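Local atomic coordinates of Alr4995 protein (Nostoc sp., PDB entry 6LRF), a protein that acts as a bifunctional enzyme, combining arginine dihydrolase and ornithine cyclodeaminase activities in a single chain. Residues 633-636 and 637-641; 88-91 and 92-95; 299-302 and 303-307; 198-202 and 203-207; 98-101 and 102-106. One frame throughout, in Å; residues are numbered along the deposited sequence.

All five contacts are local, joining side chains a few residues apart. Contacts 2 and 5 share helix 93-103, one near its start and one at its end, with centres about 16 Å apart. Contacts 1, 2 and 3 are partly buried, whereas contacts 4 and 5 lie at the surface; contacts 1 and 3 each also touch another subunit. The chemistry follows the place in the fold: paired hydroxyls bridge a strand-to-helix passage in contact 1, a salt bridge spans a turn in contact 2, and apolar packing runs along a helix in contact 3. In contact 4 an arginine folds over a proline turn; in contact 5 aromatic rings and an asparagine close a helix.

Contact 1: residues 633-636 and 637-641; sequences LSSM and LHSIG
Ser635 and Ser639 meet through their hydroxyls, OG to OG at 2.7 Å, a short hydrogen bond between two buried residues. With chi1 at 44°, Ser635 OG lies between its own backbone N and carbonyl carbon, on the side from which Ser639 OG approaches; Thr494 bonds to Ser635 OG as well and weakly to Ser639 OG. Water 1 closes the tight side, 3.1 Å from Ser635 N and 3.2 Å from Ser639 OG. The backbone turns sharply here: His638 N donates to Ser635 O at 2.9 Å, and that oxygen also lies in the imidazole plane, at the ring edge 3.6 Å from His638 CD2. This is the passage from strand 629-633 of the parallel Rossmann-type sheet into helix 637-645, with Met636 as N-cap residue. Its carbonyl receives Ile640 N, Met636 O to Ile640 N being 3.2 Å, while Ile640 CG1 lies against Met636 O at 3.5 Å. The loose side is the side chain of Met636, modelled as selenomethionine, which is exposed and poorly ordered, its chain bent at both later torsions. Separately, Leu637 and Ile640 pack on Arg601 of the second subunit, and His638 ND1 is held by Tyr620 OH.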
loop_
_atom_site.group_PDB
_atom_site.type_symbol
_atom_site.label_atom_id
_atom_site.label_comp_id
_atom_site.label_asym_id
_atom_site.label_seq_id
_atom_site.Cartn_x
_atom_site.Cartn_y
_atom_site.Cartn_z
ATOM N N LEU B 633 -4.357 -5.705 18.865
ATOM C CA LEU B 633 -2.981 -5.636 18.400
ATOM C C LEU B 633 -2.793 -6.551 17.191
ATOM O O LEU B 633 -2.505 -7.757 17.326
ATOM C CB LEU B 633 -2.023 -5.999 19.537
ATOM C CG LEU B 633 -2.147 -5.168 20.823
ATOM C CD1 LEU B 633 -1.349 -5.818 21.964
ATOM C CD2 LEU B 633 -1.704 -3.724 20.611
ATOM N N SER B 634 -2.942 -5.926 16.020
ATOM C CA SER B 634 -2.987 -6.551 14.689
ATOM C C SER B 634 -3.438 -8.006 14.690
ATOM O O SER B 634 -2.648 -8.909 14.425
ATOM C CB SER B 634 -1.624 -6.428 13.984
ATOM O OG SER B 634 -0.596 -7.068 14.703
ATOM N N SER B 635 -4.721 -8.222 14.975
ATOM C CA SER B 635 -5.260 -9.576 15.027
ATOM C C SER B 635 -6.448 -9.786 14.091
ATOM O O SER B 635 -7.180 -10.771 14.235
ATOM C CB SER B 635 -5.655 -9.934 16.467
ATOM O OG SER B 635 -6.349 -8.856 17.080
HETATM N N MSE B 636 -6.631 -8.873 13.138
HETATM C CA MSE B 636 -7.514 -9.101 11.975
HETATM C C MSE B 636 -8.917 -9.657 12.275
HETATM O O MSE B 636 -9.840 -8.927 12.661
HETATM C CB MSE B 636 -6.830 -10.071 10.991
HETATM C CG MSE B 636 -5.496 -9.594 10.382
HETATM SE SE MSE B 636 -5.679 -8.272 8.929
HETATM C CE MSE B 636 -4.572 -9.129 7.559
ATOM N N LEU B 637 -9.053 -10.967 12.083
ATOM C CA LEU B 637 -10.334 -11.665 12.207
ATOM C C LEU B 637 -10.845 -11.686 13.637
ATOM O O LEU B 637 -12.049 -11.646 13.876
ATOM C CB LEU B 637 -10.214 -13.105 11.701
ATOM C CG LEU B 637 -11.514 -13.686 11.128
ATOM C CD1 LEU B 637 -12.023 -12.728 10.052
ATOM C CD2 LEU B 637 -11.352 -15.105 10.550
ATOM N N HIS B 638 -9.934 -11.764 14.597
ATOM C CA HIS B 638 -10.345 -11.807 15.989
ATOM C C HIS B 638 -10.825 -10.442 16.436
ATOM O O HIS B 638 -11.748 -10.338 17.242
ATOM C CB HIS B 638 -9.204 -12.310 16.869
ATOM C CG HIS B 638 -8.745 -13.678 16.491
ATOM N ND1 HIS B 638 -9.281 -14.820 17.044
ATOM C CD2 HIS B 638 -7.850 -14.091 15.563
ATOM C CE1 HIS B 638 -8.717 -15.880 16.491
ATOM N NE2 HIS B 638 -7.844 -15.464 15.589
ATOM N N SER B 639 -10.220 -9.396 15.891
ATOM C CA SER B 639 -10.602 -8.043 16.253
ATOM C C SER B 639 -12.018 -7.720 15.753
ATOM O O SER B 639 -12.788 -7.031 16.439
ATOM C CB SER B 639 -9.589 -7.039 15.701
ATOM O OG SER B 639 -8.343 -7.197 16.353
ATOM N N ILE B 640 -12.363 -8.224 14.569
ATOM C CA ILE B 640 -13.691 -7.974 14.003
ATOM C C ILE B 640 -14.736 -8.713 14.812
ATOM O O ILE B 640 -15.790 -8.160 15.137
ATOM C CB ILE B 640 -13.786 -8.401 12.521
ATOM C CG1 ILE B 640 -12.890 -7.513 11.659
ATOM C CG2 ILE B 640 -15.232 -8.309 12.016
ATOM C CD1 ILE B 640 -12.805 -7.970 10.195
ATOM N N GLY B 641 -14.427 -9.960 15.152
ATOM C CA GLY B 641 -15.319 -10.783 15.956
ATOM C C GLY B 641 -15.578 -10.173 17.323
ATOM O O GLY B 641 -16.725 -10.077 17.776
HETATM O O HOH W 1 -6.221 -5.554 14.660
#

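Contact 2: residues 88-91 and 92-95; sequences KERQ and GEEP
Glu93 N reaches Arg90 O at 3.0 Å and Glu94 N reaches Gln91 O at 3.1 Å, two i to i+3 bonds whose donors stand 53° and 60° above the carbonyl planes, the geometry of tight turns more than of a regular alpha-helix. Arg90 grips the Glu93 carboxylate side-on with two nitrogens. Arg90 NH2 donates to Glu93 OE1 at 2.9 Å; that oxygen lies in the guanidinium plane and uses its syn lone pair. Arg90 NE meets Glu93 OE2 at 2.8 Å from above the carboxylate plane. The uneven approach fits the 40° between the two flat groups. Water 2 donates to Glu93 OE2 at 2.7 Å, giving that oxygen a second partner. A leucine in place of Arg90 would probably leave the buried Glu93 carboxylate without its cationic mate and would remove the donors that Arg90 offers to Asn71 and Phe68 O. Gln91 and Glu94 run side by side, Gln91 CG 3.5 Å from Glu94 OE2; their polar ends turn to Phe85 and, for Glu94, to Arg84 in a salt bridge. The pair of turns thus joins helix 88-91 to helix 93-103 and ties both to the loops flanking strands 73-76 and 79-82.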
loop_
_atom_site.group_PDB
_atom_site.type_symbol
_atom_site.label_atom_id
_atom_site.label_comp_id
_atom_site.label_asym_id
_atom_site.label_seq_id
_atom_site.Cartn_x
_atom_site.Cartn_y
_atom_site.Cartn_z
ATOM N N LYS B 88 46.011 -12.022 5.052
ATOM C CA LYS B 88 47.446 -11.985 4.799
ATOM C C LYS B 88 48.162 -10.881 5.595
ATOM O O LYS B 88 49.356 -10.987 5.868
ATOM C CB LYS B 88 47.701 -11.810 3.297
ATOM C CG LYS B 88 46.921 -10.644 2.674
ATOM C CD LYS B 88 47.031 -10.607 1.139
ATOM C CE LYS B 88 45.818 -9.905 0.511
ATOM N NZ LYS B 88 45.663 -10.188 -0.948
ATOM N N GLU B 89 47.432 -9.841 5.988
ATOM C CA GLU B 89 48.041 -8.705 6.675
ATOM C C GLU B 89 48.551 -9.079 8.075
ATOM O O GLU B 89 49.367 -8.355 8.665
ATOM C CB GLU B 89 47.049 -7.535 6.777
ATOM C CG GLU B 89 46.802 -6.768 5.474
ATOM C CD GLU B 89 45.783 -7.440 4.573
ATOM O OE1 GLU B 89 44.944 -8.202 5.103
ATOM O OE2 GLU B 89 45.815 -7.212 3.337
ATOM N N ARG B 90 48.071 -10.203 8.603
ATOM C CA ARG B 90 48.458 -10.624 9.945
ATOM C C ARG B 90 49.227 -11.939 9.913
ATOM O O ARG B 90 49.805 -12.335 10.924
ATOM C CB ARG B 90 47.228 -10.753 10.865
ATOM C CG ARG B 90 46.614 -9.419 11.285
ATOM C CD ARG B 90 45.783 -9.538 12.559
ATOM N NE ARG B 90 46.633 -9.793 13.723
ATOM C CZ ARG B 90 46.184 -9.913 14.970
ATOM N NH1 ARG B 90 44.884 -9.802 15.219
ATOM N NH2 ARG B 90 47.034 -10.147 15.971
ATOM N N GLN B 91 49.257 -12.598 8.756
ATOM C CA GLN B 91 49.916 -13.902 8.651
ATOM C C GLN B 91 51.423 -13.856 8.925
ATOM O O GLN B 91 52.013 -14.850 9.341
ATOM C CB GLN B 91 49.664 -14.514 7.279
ATOM C CG GLN B 91 48.311 -15.211 7.177
ATOM C CD GLN B 91 47.902 -15.517 5.739
ATOM O OE1 GLN B 91 48.713 -15.423 4.818
ATOM N NE2 GLN B 91 46.631 -15.883 5.546
ATOM N N GLY B 92 52.046 -12.704 8.713
ATOM C CA GLY B 92 53.474 -12.582 8.944
ATOM C C GLY B 92 53.805 -12.517 10.426
ATOM O O GLY B 92 54.967 -12.637 10.824
ATOM N N GLU B 93 52.785 -12.309 11.251
ATOM C CA GLU B 93 52.965 -12.348 12.693
ATOM C C GLU B 93 53.286 -13.769 13.150
ATOM O O GLU B 93 53.922 -13.963 14.192
ATOM C CB GLU B 93 51.719 -11.846 13.423
ATOM C CG GLU B 93 51.247 -10.458 13.024
ATOM C CD GLU B 93 49.977 -10.014 13.768
ATOM O OE1 GLU B 93 49.620 -10.614 14.815
ATOM O OE2 GLU B 93 49.320 -9.064 13.290
ATOM N N GLU B 94 52.860 -14.754 12.360
ATOM C CA GLU B 94 52.898 -16.157 12.775
ATOM C C GLU B 94 54.284 -16.704 13.131
ATOM O O GLU B 94 54.425 -17.368 14.172
ATOM C CB GLU B 94 52.249 -17.027 11.697
ATOM C CG GLU B 94 50.759 -16.777 11.607
ATOM C CD GLU B 94 50.095 -17.452 10.412
ATOM O OE1 GLU B 94 50.688 -18.379 9.817
ATOM O OE2 GLU B 94 48.967 -17.050 10.071
ATOM N N PRO B 95 55.310 -16.445 12.291
ATOM C CA PRO B 95 56.648 -16.874 12.712
ATOM C C PRO B 95 57.085 -16.311 14.070
ATOM O O PRO B 95 57.659 -17.055 14.868
ATOM C CB PRO B 95 57.543 -16.335 11.594
ATOM C CG PRO B 95 56.668 -16.367 10.404
ATOM C CD PRO B 95 55.329 -15.925 10.909
HETATM O O HOH W 2 50.082 -7.017 11.757
#

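Contact 3: residues 299-302 and 303-307; sequences LINR and ALDMI
Leu304 and Ile300 sit one turn apart on helix 299-310, in the LOR/SDH-type region, where the helix packs beside strands 280-292 and 313-320 of a mixed sheet. The backbone is regular alpha-helix: Ala303 N lies 3.0 Å from Leu299 O and Leu304 N 3.1 Å from Ile300 O, both i to i+4 bonds with N-H...O angles of 161°. The series runs on without a break, Asp305 N donating to Asn301 O and Met306 N to Arg302 O, each at 3.1 Å. Leu304 packs closely on the preceding turn. Its CG sits 3.0 Å from Ile300 O, a close approach that follows from chi1 near -56°, which places CG anti to the carbonyl carbon and beside the backbone N. From there Leu304 CD1 reaches Ile300 CG1 at 4.1 Å, the two side chains crossing at an angle. Outward, Ile300 and Leu304 both meet Leu295 of the third subunit, Asn301 and Asp305 pack on its Asp296, and Leu304 also touches Phe314 of strand 313-320. Trimming Leu304 to an alanine is likely to open a gap against Phe314 and that Leu295 and leave Ile300 CG1 without the apolar contact that Leu304 CD1 gives it. Ala303 instead faces helix 340-352, touching Leu350; its small CB lies 3.5 Å from Ile300 O. Met306, a selenomethionine, runs extended while grazing the backbone behind it: its CG comes within 3.6 Å of Arg302 O, and its SE stands 4.0 Å from the same oxygen.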
loop_
_atom_site.group_PDB
_atom_site.type_symbol
_atom_site.label_atom_id
_atom_site.label_comp_id
_atom_site.label_asym_id
_atom_site.label_seq_id
_atom_site.Cartn_x
_atom_site.Cartn_y
_atom_site.Cartn_z
ATOM N N LEU B 299 21.435 -24.068 -8.351
ATOM C CA LEU B 299 21.130 -25.095 -7.364
ATOM C C LEU B 299 22.283 -25.235 -6.361
ATOM O O LEU B 299 22.063 -25.222 -5.151
ATOM C CB LEU B 299 20.854 -26.433 -8.062
ATOM C CG LEU B 299 20.285 -27.576 -7.222
ATOM C CD1 LEU B 299 19.042 -27.116 -6.482
ATOM C CD2 LEU B 299 19.960 -28.758 -8.125
ATOM N N ILE B 300 23.509 -25.344 -6.875
ATOM C CA ILE B 300 24.681 -25.476 -6.020
ATOM C C ILE B 300 24.756 -24.279 -5.077
ATOM O O ILE B 300 25.070 -24.419 -3.897
ATOM C CB ILE B 300 25.999 -25.608 -6.848
ATOM C CG1 ILE B 300 27.205 -25.781 -5.929
ATOM C CG2 ILE B 300 26.217 -24.408 -7.768
ATOM C CD1 ILE B 300 27.197 -27.079 -5.190
ATOM N N ASN B 301 24.393 -23.115 -5.598
ATOM C CA ASN B 301 24.570 -21.855 -4.893
ATOM C C ASN B 301 23.513 -21.722 -3.788
ATOM O O ASN B 301 23.805 -21.250 -2.684
ATOM C CB ASN B 301 24.532 -20.692 -5.912
ATOM C CG ASN B 301 24.195 -19.357 -5.283
ATOM O OD1 ASN B 301 24.835 -18.930 -4.314
ATOM N ND2 ASN B 301 23.188 -18.673 -5.843
ATOM N N ARG B 302 22.298 -22.184 -4.059
ATOM C CA ARG B 302 21.261 -22.197 -3.036
ATOM C C ARG B 302 21.584 -23.175 -1.903
ATOM O O ARG B 302 21.312 -22.889 -0.742
ATOM C CB ARG B 302 19.907 -22.543 -3.652
ATOM C CG ARG B 302 19.196 -21.356 -4.290
ATOM C CD ARG B 302 17.934 -21.799 -5.036
ATOM N NE ARG B 302 18.263 -22.582 -6.228
ATOM C CZ ARG B 302 17.368 -23.057 -7.093
ATOM N NH1 ARG B 302 17.773 -23.755 -8.148
ATOM N NH2 ARG B 302 16.072 -22.836 -6.905
ATOM N N ALA B 303 22.164 -24.319 -2.250
ATOM C CA ALA B 303 22.573 -25.304 -1.251
ATOM C C ALA B 303 23.629 -24.728 -0.308
ATOM O O ALA B 303 23.518 -24.843 0.915
ATOM C CB ALA B 303 23.097 -26.541 -1.922
ATOM N N LEU B 304 24.634 -24.076 -0.880
ATOM C CA LEU B 304 25.695 -23.471 -0.079
ATOM C C LEU B 304 25.171 -22.375 0.845
ATOM O O LEU B 304 25.578 -22.282 2.005
ATOM C CB LEU B 304 26.797 -22.930 -0.994
ATOM C CG LEU B 304 27.342 -24.033 -1.900
ATOM C CD1 LEU B 304 28.519 -23.564 -2.765
ATOM C CD2 LEU B 304 27.712 -25.283 -1.097
ATOM N N ASP B 305 24.252 -21.560 0.347
ATOM C CA ASP B 305 23.621 -20.506 1.144
ATOM C C ASP B 305 22.869 -21.018 2.359
ATOM O O ASP B 305 22.955 -20.440 3.443
ATOM C CB ASP B 305 22.649 -19.690 0.279
ATOM C CG ASP B 305 23.339 -18.562 -0.458
ATOM O OD1 ASP B 305 24.484 -18.768 -0.918
ATOM O OD2 ASP B 305 22.746 -17.464 -0.563
HETATM N N MSE B 306 22.103 -22.080 2.168
HETATM C CA MSE B 306 21.374 -22.691 3.268
HETATM C C MSE B 306 22.300 -23.233 4.337
HETATM O O MSE B 306 22.040 -23.061 5.512
HETATM C CB MSE B 306 20.491 -23.826 2.770
HETATM C CG MSE B 306 19.207 -23.356 2.151
HETATM SE SE MSE B 306 18.346 -24.814 1.171
HETATM C CE MSE B 306 16.622 -23.917 0.844
ATOM N N ILE B 307 23.340 -23.940 3.913
ATOM C CA ILE B 307 24.323 -24.483 4.832
ATOM C C ILE B 307 24.848 -23.373 5.759
ATOM O O ILE B 307 24.692 -23.448 6.982
ATOM C CB ILE B 307 25.485 -25.152 4.055
ATOM C CG1 ILE B 307 24.969 -26.378 3.292
ATOM C CG2 ILE B 307 26.616 -25.519 5.001
ATOM C CD1 ILE B 307 26.010 -27.081 2.422
#

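Contact 4: residues 198-202 and 203-207; sequences MRVAP and EKRIA
Arg205 lays its guanidinium across the turn that precedes it, meeting Pro202 with a face and Val200 with an edge. The edge contact is a hydrogen bond: NH1 donates to Val200 O at 2.7 Å, with the oxygen only 3° out of the guanidinium plane and the nitrogen in the carbonyl plane of Val200, so both flat groups are aligned for the bond. Over one face lies Pro202 CA, offset toward the rim, and the proline ring reaches the same end of the group, Pro202 CG being 3.8 Å from Arg205 NH1. A bend at chi3 brings the group back over the loop, and chi4 of -93° sets its plane so that the edge meets Val200 O and a face meets Pro202. Nearer the backbone, Arg205 CG touches Val200 CG1 at 3.5 Å, the two side chains meeting at a slant. Val200 stands with CG1 anti to its backbone N (chi1 -176°), and that branch also lies against Lys204 CB at 4.0 Å, here at about a right angle. Glu203 runs alongside Pro202 in the same direction, its OE1 3.4 Å from Pro202 CD and 3.5 Å from Ala201 CB, on the exposed side. The backbone below is a turn closed by Lys204 N to Ala201 O at 2.9 Å, and Arg205 N adds only weak bonds to Ala201 O and Pro202 O. Lys204 NZ leaves the turn for Asn178 O. This is the helix-to-strand turn of the beta-alpha-beta unit of strand 181-183, helix 190-199 and strand 205-207, within the guanidino-group modifying (GME) region.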
loop_
_atom_site.group_PDB
_atom_site.type_symbol
_atom_site.label_atom_id
_atom_site.label_comp_id
_atom_site.label_asym_id
_atom_site.label_seq_id
_atom_site.Cartn_x
_atom_site.Cartn_y
_atom_site.Cartn_z
HETATM N N MSE B 198 22.134 -23.071 28.620
HETATM C CA MSE B 198 22.157 -24.421 29.210
HETATM C C MSE B 198 23.399 -24.681 30.080
HETATM O O MSE B 198 23.347 -25.469 31.027
HETATM C CB MSE B 198 22.076 -25.497 28.126
HETATM C CG MSE B 198 20.672 -25.728 27.574
HETATM SE SE MSE B 198 20.612 -27.148 26.229
HETATM C CE MSE B 198 21.760 -26.361 24.875
ATOM N N ARG B 199 24.511 -24.022 29.771
ATOM C CA ARG B 199 25.784 -24.311 30.441
ATOM C C ARG B 199 26.076 -23.348 31.592
ATOM O O ARG B 199 26.878 -23.644 32.484
ATOM C CB ARG B 199 26.929 -24.257 29.431
ATOM C CG ARG B 199 26.864 -25.347 28.372
ATOM C CD ARG B 199 27.349 -26.643 28.940
ATOM N NE ARG B 199 27.397 -27.715 27.953
ATOM C CZ ARG B 199 28.371 -28.617 27.904
ATOM N NH1 ARG B 199 29.379 -28.549 28.775
ATOM N NH2 ARG B 199 28.349 -29.574 26.988
ATOM N N VAL B 200 25.444 -22.181 31.553
ATOM C CA VAL B 200 25.652 -21.175 32.585
ATOM C C VAL B 200 24.316 -20.783 33.205
ATOM O O VAL B 200 23.412 -20.346 32.490
ATOM C CB VAL B 200 26.341 -19.915 32.017
ATOM C CG1 VAL B 200 26.646 -18.926 33.125
ATOM C CG2 VAL B 200 27.611 -20.297 31.277
ATOM N N ALA B 201 24.206 -20.957 34.524
ATOM C CA ALA B 201 23.007 -20.596 35.293
ATOM C C ALA B 201 22.778 -19.085 35.290
ATOM O O ALA B 201 23.743 -18.321 35.268
ATOM C CB ALA B 201 23.126 -21.122 36.745
ATOM N N PRO B 202 21.501 -18.648 35.331
ATOM C CA PRO B 202 21.110 -17.234 35.183
ATOM C C PRO B 202 21.776 -16.259 36.165
ATOM O O PRO B 202 22.022 -15.111 35.790
ATOM C CB PRO B 202 19.596 -17.267 35.422
ATOM C CG PRO B 202 19.187 -18.640 35.050
ATOM C CD PRO B 202 20.323 -19.523 35.479
ATOM N N GLU B 203 22.052 -16.696 37.392
ATOM C CA GLU B 203 22.674 -15.817 38.389
ATOM C C GLU B 203 24.147 -15.563 38.074
ATOM O O GLU B 203 24.710 -14.551 38.504
ATOM C CB GLU B 203 22.560 -16.402 39.804
ATOM C CG GLU B 203 21.405 -17.368 40.011
ATOM C CD GLU B 203 21.741 -18.784 39.562
ATOM O OE1 GLU B 203 20.944 -19.354 38.783
ATOM O OE2 GLU B 203 22.798 -19.317 39.988
ATOM N N LYS B 204 24.767 -16.492 37.342
ATOM C CA LYS B 204 26.173 -16.365 36.937
ATOM C C LYS B 204 26.323 -15.665 35.577
ATOM O O LYS B 204 27.436 -15.324 35.162
ATOM C CB LYS B 204 26.842 -17.741 36.889
ATOM C CG LYS B 204 26.839 -18.497 38.212
ATOM C CD LYS B 204 27.798 -17.881 39.197
ATOM C CE LYS B 204 28.147 -18.873 40.291
ATOM N NZ LYS B 204 29.000 -18.243 41.342
ATOM N N ARG B 205 25.204 -15.449 34.888
ATOM C CA ARG B 205 25.219 -14.715 33.627
ATOM C C ARG B 205 25.125 -13.208 33.845
ATOM O O ARG B 205 24.209 -12.716 34.500
ATOM C CB ARG B 205 24.077 -15.175 32.715
ATOM C CG ARG B 205 24.054 -16.674 32.471
ATOM C CD ARG B 205 23.390 -17.048 31.151
ATOM N NE ARG B 205 21.963 -16.722 31.086
ATOM C CZ ARG B 205 20.979 -17.565 31.398
ATOM N NH1 ARG B 205 21.252 -18.791 31.824
ATOM N NH2 ARG B 205 19.714 -17.181 31.291
ATOM N N ILE B 206 26.082 -12.481 33.284
ATOM C CA ILE B 206 26.056 -11.033 33.290
ATOM C C ILE B 206 25.924 -10.536 31.859
ATOM O O ILE B 206 26.923 -10.216 31.209
ATOM C CB ILE B 206 27.324 -10.437 33.934
ATOM C CG1 ILE B 206 27.607 -11.126 35.274
ATOM C CG2 ILE B 206 27.196 -8.916 34.071
ATOM C CD1 ILE B 206 28.934 -10.735 35.911
ATOM N N ALA B 207 24.689 -10.500 31.361
ATOM C CA ALA B 207 24.438 -10.011 30.010
ATOM C C ALA B 207 24.527 -8.493 29.995
ATOM O O ALA B 207 23.964 -7.832 30.860
ATOM C CB ALA B 207 23.085 -10.481 29.506
#

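Contact 5: residues 98-101 and 102-106; sequences KEWF and EGNGY
Phe101 O is gripped by two backbone donors, Asn104 N at 3.0 Å and Tyr106 N at 3.2 Å, which reach it from opposite faces of the carbonyl plane. The second bond spans the end of helix 93-103 and is matched by Gly105 N to Glu102 O at 3.2 Å. Beside them Asn104 folds back over Trp100. Its ND2 donates to Trp100 O at 3.0 Å while standing 3.3 Å above the indole plane of Trp100, over the ring centre; amide and indole planes are 17° apart, so the amide is stacked and its hydrogen bond fixes its rotation. CB of Asn104 adds a CH-pi contact over the six-membered ring. Trp100 CG lies anti to its backbone N (chi1 -172°), which puts the indole beside the carbonyl that Asn104 ND2 reaches. Tyr106, past the turn, comes back against both aromatic residues of the helix. The edge of Phe101 is turned toward the face of Tyr106 in an offset edge-to-face pair, centroids of the Phe101 and Tyr106 rings 6.0 Å apart and planes at 88°, and Tyr106 CE1 also meets Trp100 CZ3 at 3.8 Å. Phe101 is the buried member, packed on Val75, Val80 and Val108, while Tyr106 OH bonds to Val269 O. On the exposed side Glu102 lies near Lys98, beyond salt-bridge distance; the Lys98 salt bridge goes to Glu110. The positive phi of Gly105 and the paired backbone bonds define a Schellman motif, which ends the helix and leads the chain into strand 107-109.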
loop_
_atom_site.group_PDB
_atom_site.type_symbol
_atom_site.label_atom_id
_atom_site.label_comp_id
_atom_site.label_asym_id
_atom_site.label_seq_id
_atom_site.Cartn_x
_atom_site.Cartn_y
_atom_site.Cartn_z
ATOM N N LYS B 98 55.114 -18.019 16.885
ATOM C CA LYS B 98 55.608 -19.384 17.001
ATOM C C LYS B 98 56.979 -19.431 17.710
ATOM O O LYS B 98 57.237 -20.298 18.570
ATOM C CB LYS B 98 55.703 -20.031 15.617
ATOM C CG LYS B 98 56.186 -21.446 15.670
ATOM C CD LYS B 98 56.275 -22.066 14.297
ATOM C CE LYS B 98 56.478 -23.561 14.448
ATOM N NZ LYS B 98 56.708 -24.238 13.147
ATOM N N GLU B 99 57.844 -18.484 17.350
ATOM C CA GLU B 99 59.166 -18.375 17.965
ATOM C C GLU B 99 59.040 -18.165 19.464
ATOM O O GLU B 99 59.732 -18.808 20.240
ATOM C CB GLU B 99 59.969 -17.226 17.363
ATOM C CG GLU B 99 61.414 -17.186 17.852
ATOM C CD GLU B 99 62.191 -16.022 17.254
ATOM O OE1 GLU B 99 61.830 -14.854 17.553
ATOM O OE2 GLU B 99 63.135 -16.278 16.456
ATOM N N TRP B 100 58.161 -17.264 19.879
ATOM C CA TRP B 100 57.998 -17.047 21.304
ATOM C C TRP B 100 57.525 -18.329 21.998
ATOM O O TRP B 100 58.061 -18.707 23.034
ATOM C CB TRP B 100 57.030 -15.896 21.600
ATOM C CG TRP B 100 57.043 -15.573 23.071
ATOM C CD1 TRP B 100 57.832 -14.643 23.709
ATOM C CD2 TRP B 100 56.269 -16.211 24.095
ATOM N NE1 TRP B 100 57.576 -14.658 25.058
ATOM C CE2 TRP B 100 56.627 -15.612 25.324
ATOM C CE3 TRP B 100 55.311 -17.229 24.093
ATOM C CZ2 TRP B 100 56.058 -15.998 26.538
ATOM C CZ3 TRP B 100 54.747 -17.612 25.299
ATOM C CH2 TRP B 100 55.121 -16.995 26.505
ATOM N N PHE B 101 56.535 -19.001 21.426
ATOM C CA PHE B 101 55.959 -20.169 22.086
ATOM C C PHE B 101 57.005 -21.270 22.254
ATOM O O PHE B 101 57.158 -21.829 23.351
ATOM C CB PHE B 101 54.751 -20.706 21.307
ATOM C CG PHE B 101 53.487 -19.903 21.502
ATOM C CD1 PHE B 101 53.025 -19.610 22.782
ATOM C CD2 PHE B 101 52.755 -19.453 20.406
ATOM C CE1 PHE B 101 51.870 -18.881 22.974
ATOM C CE2 PHE B 101 51.586 -18.711 20.593
ATOM C CZ PHE B 101 51.146 -18.430 21.871
ATOM N N GLU B 102 57.717 -21.577 21.172
ATOM C CA GLU B 102 58.701 -22.650 21.197
ATOM C C GLU B 102 59.871 -22.321 22.130
ATOM O O GLU B 102 60.332 -23.185 22.864
ATOM C CB GLU B 102 59.172 -22.960 19.779
ATOM C CG GLU B 102 58.120 -23.777 19.040
ATOM C CD GLU B 102 58.523 -24.219 17.645
ATOM O OE1 GLU B 102 59.363 -23.548 17.003
ATOM O OE2 GLU B 102 57.976 -25.253 17.189
ATOM N N GLY B 103 60.296 -21.064 22.152
ATOM C CA GLY B 103 61.347 -20.628 23.057
ATOM C C GLY B 103 60.899 -20.564 24.505
ATOM O O GLY B 103 61.703 -20.339 25.405
ATOM N N ASN B 104 59.607 -20.753 24.746
ATOM C CA ASN B 104 59.127 -20.809 26.116
ATOM C C ASN B 104 58.568 -22.177 26.474
ATOM O O ASN B 104 57.771 -22.298 27.401
ATOM C CB ASN B 104 58.097 -19.715 26.365
ATOM C CG ASN B 104 58.746 -18.368 26.651
ATOM O OD1 ASN B 104 58.854 -17.950 27.808
ATOM N ND2 ASN B 104 59.178 -17.681 25.597
ATOM N N GLY B 105 59.023 -23.197 25.747
ATOM C CA GLY B 105 58.806 -24.581 26.129
ATOM C C GLY B 105 57.519 -25.259 25.667
ATOM O O GLY B 105 57.312 -26.452 25.907
ATOM N N TYR B 106 56.659 -24.518 24.988
ATOM C CA TYR B 106 55.364 -25.070 24.607
ATOM C C TYR B 106 55.453 -26.054 23.467
ATOM O O TYR B 106 56.299 -25.946 22.590
ATOM C CB TYR B 106 54.386 -23.950 24.243
ATOM C CG TYR B 106 54.053 -23.085 25.428
ATOM C CD1 TYR B 106 54.726 -21.891 25.648
ATOM C CD2 TYR B 106 53.085 -23.479 26.350
ATOM C CE1 TYR B 106 54.436 -21.092 26.744
ATOM C CE2 TYR B 106 52.790 -22.693 27.461
ATOM C CZ TYR B 106 53.464 -21.498 27.647
ATOM O OH TYR B 106 53.175 -20.713 28.734
#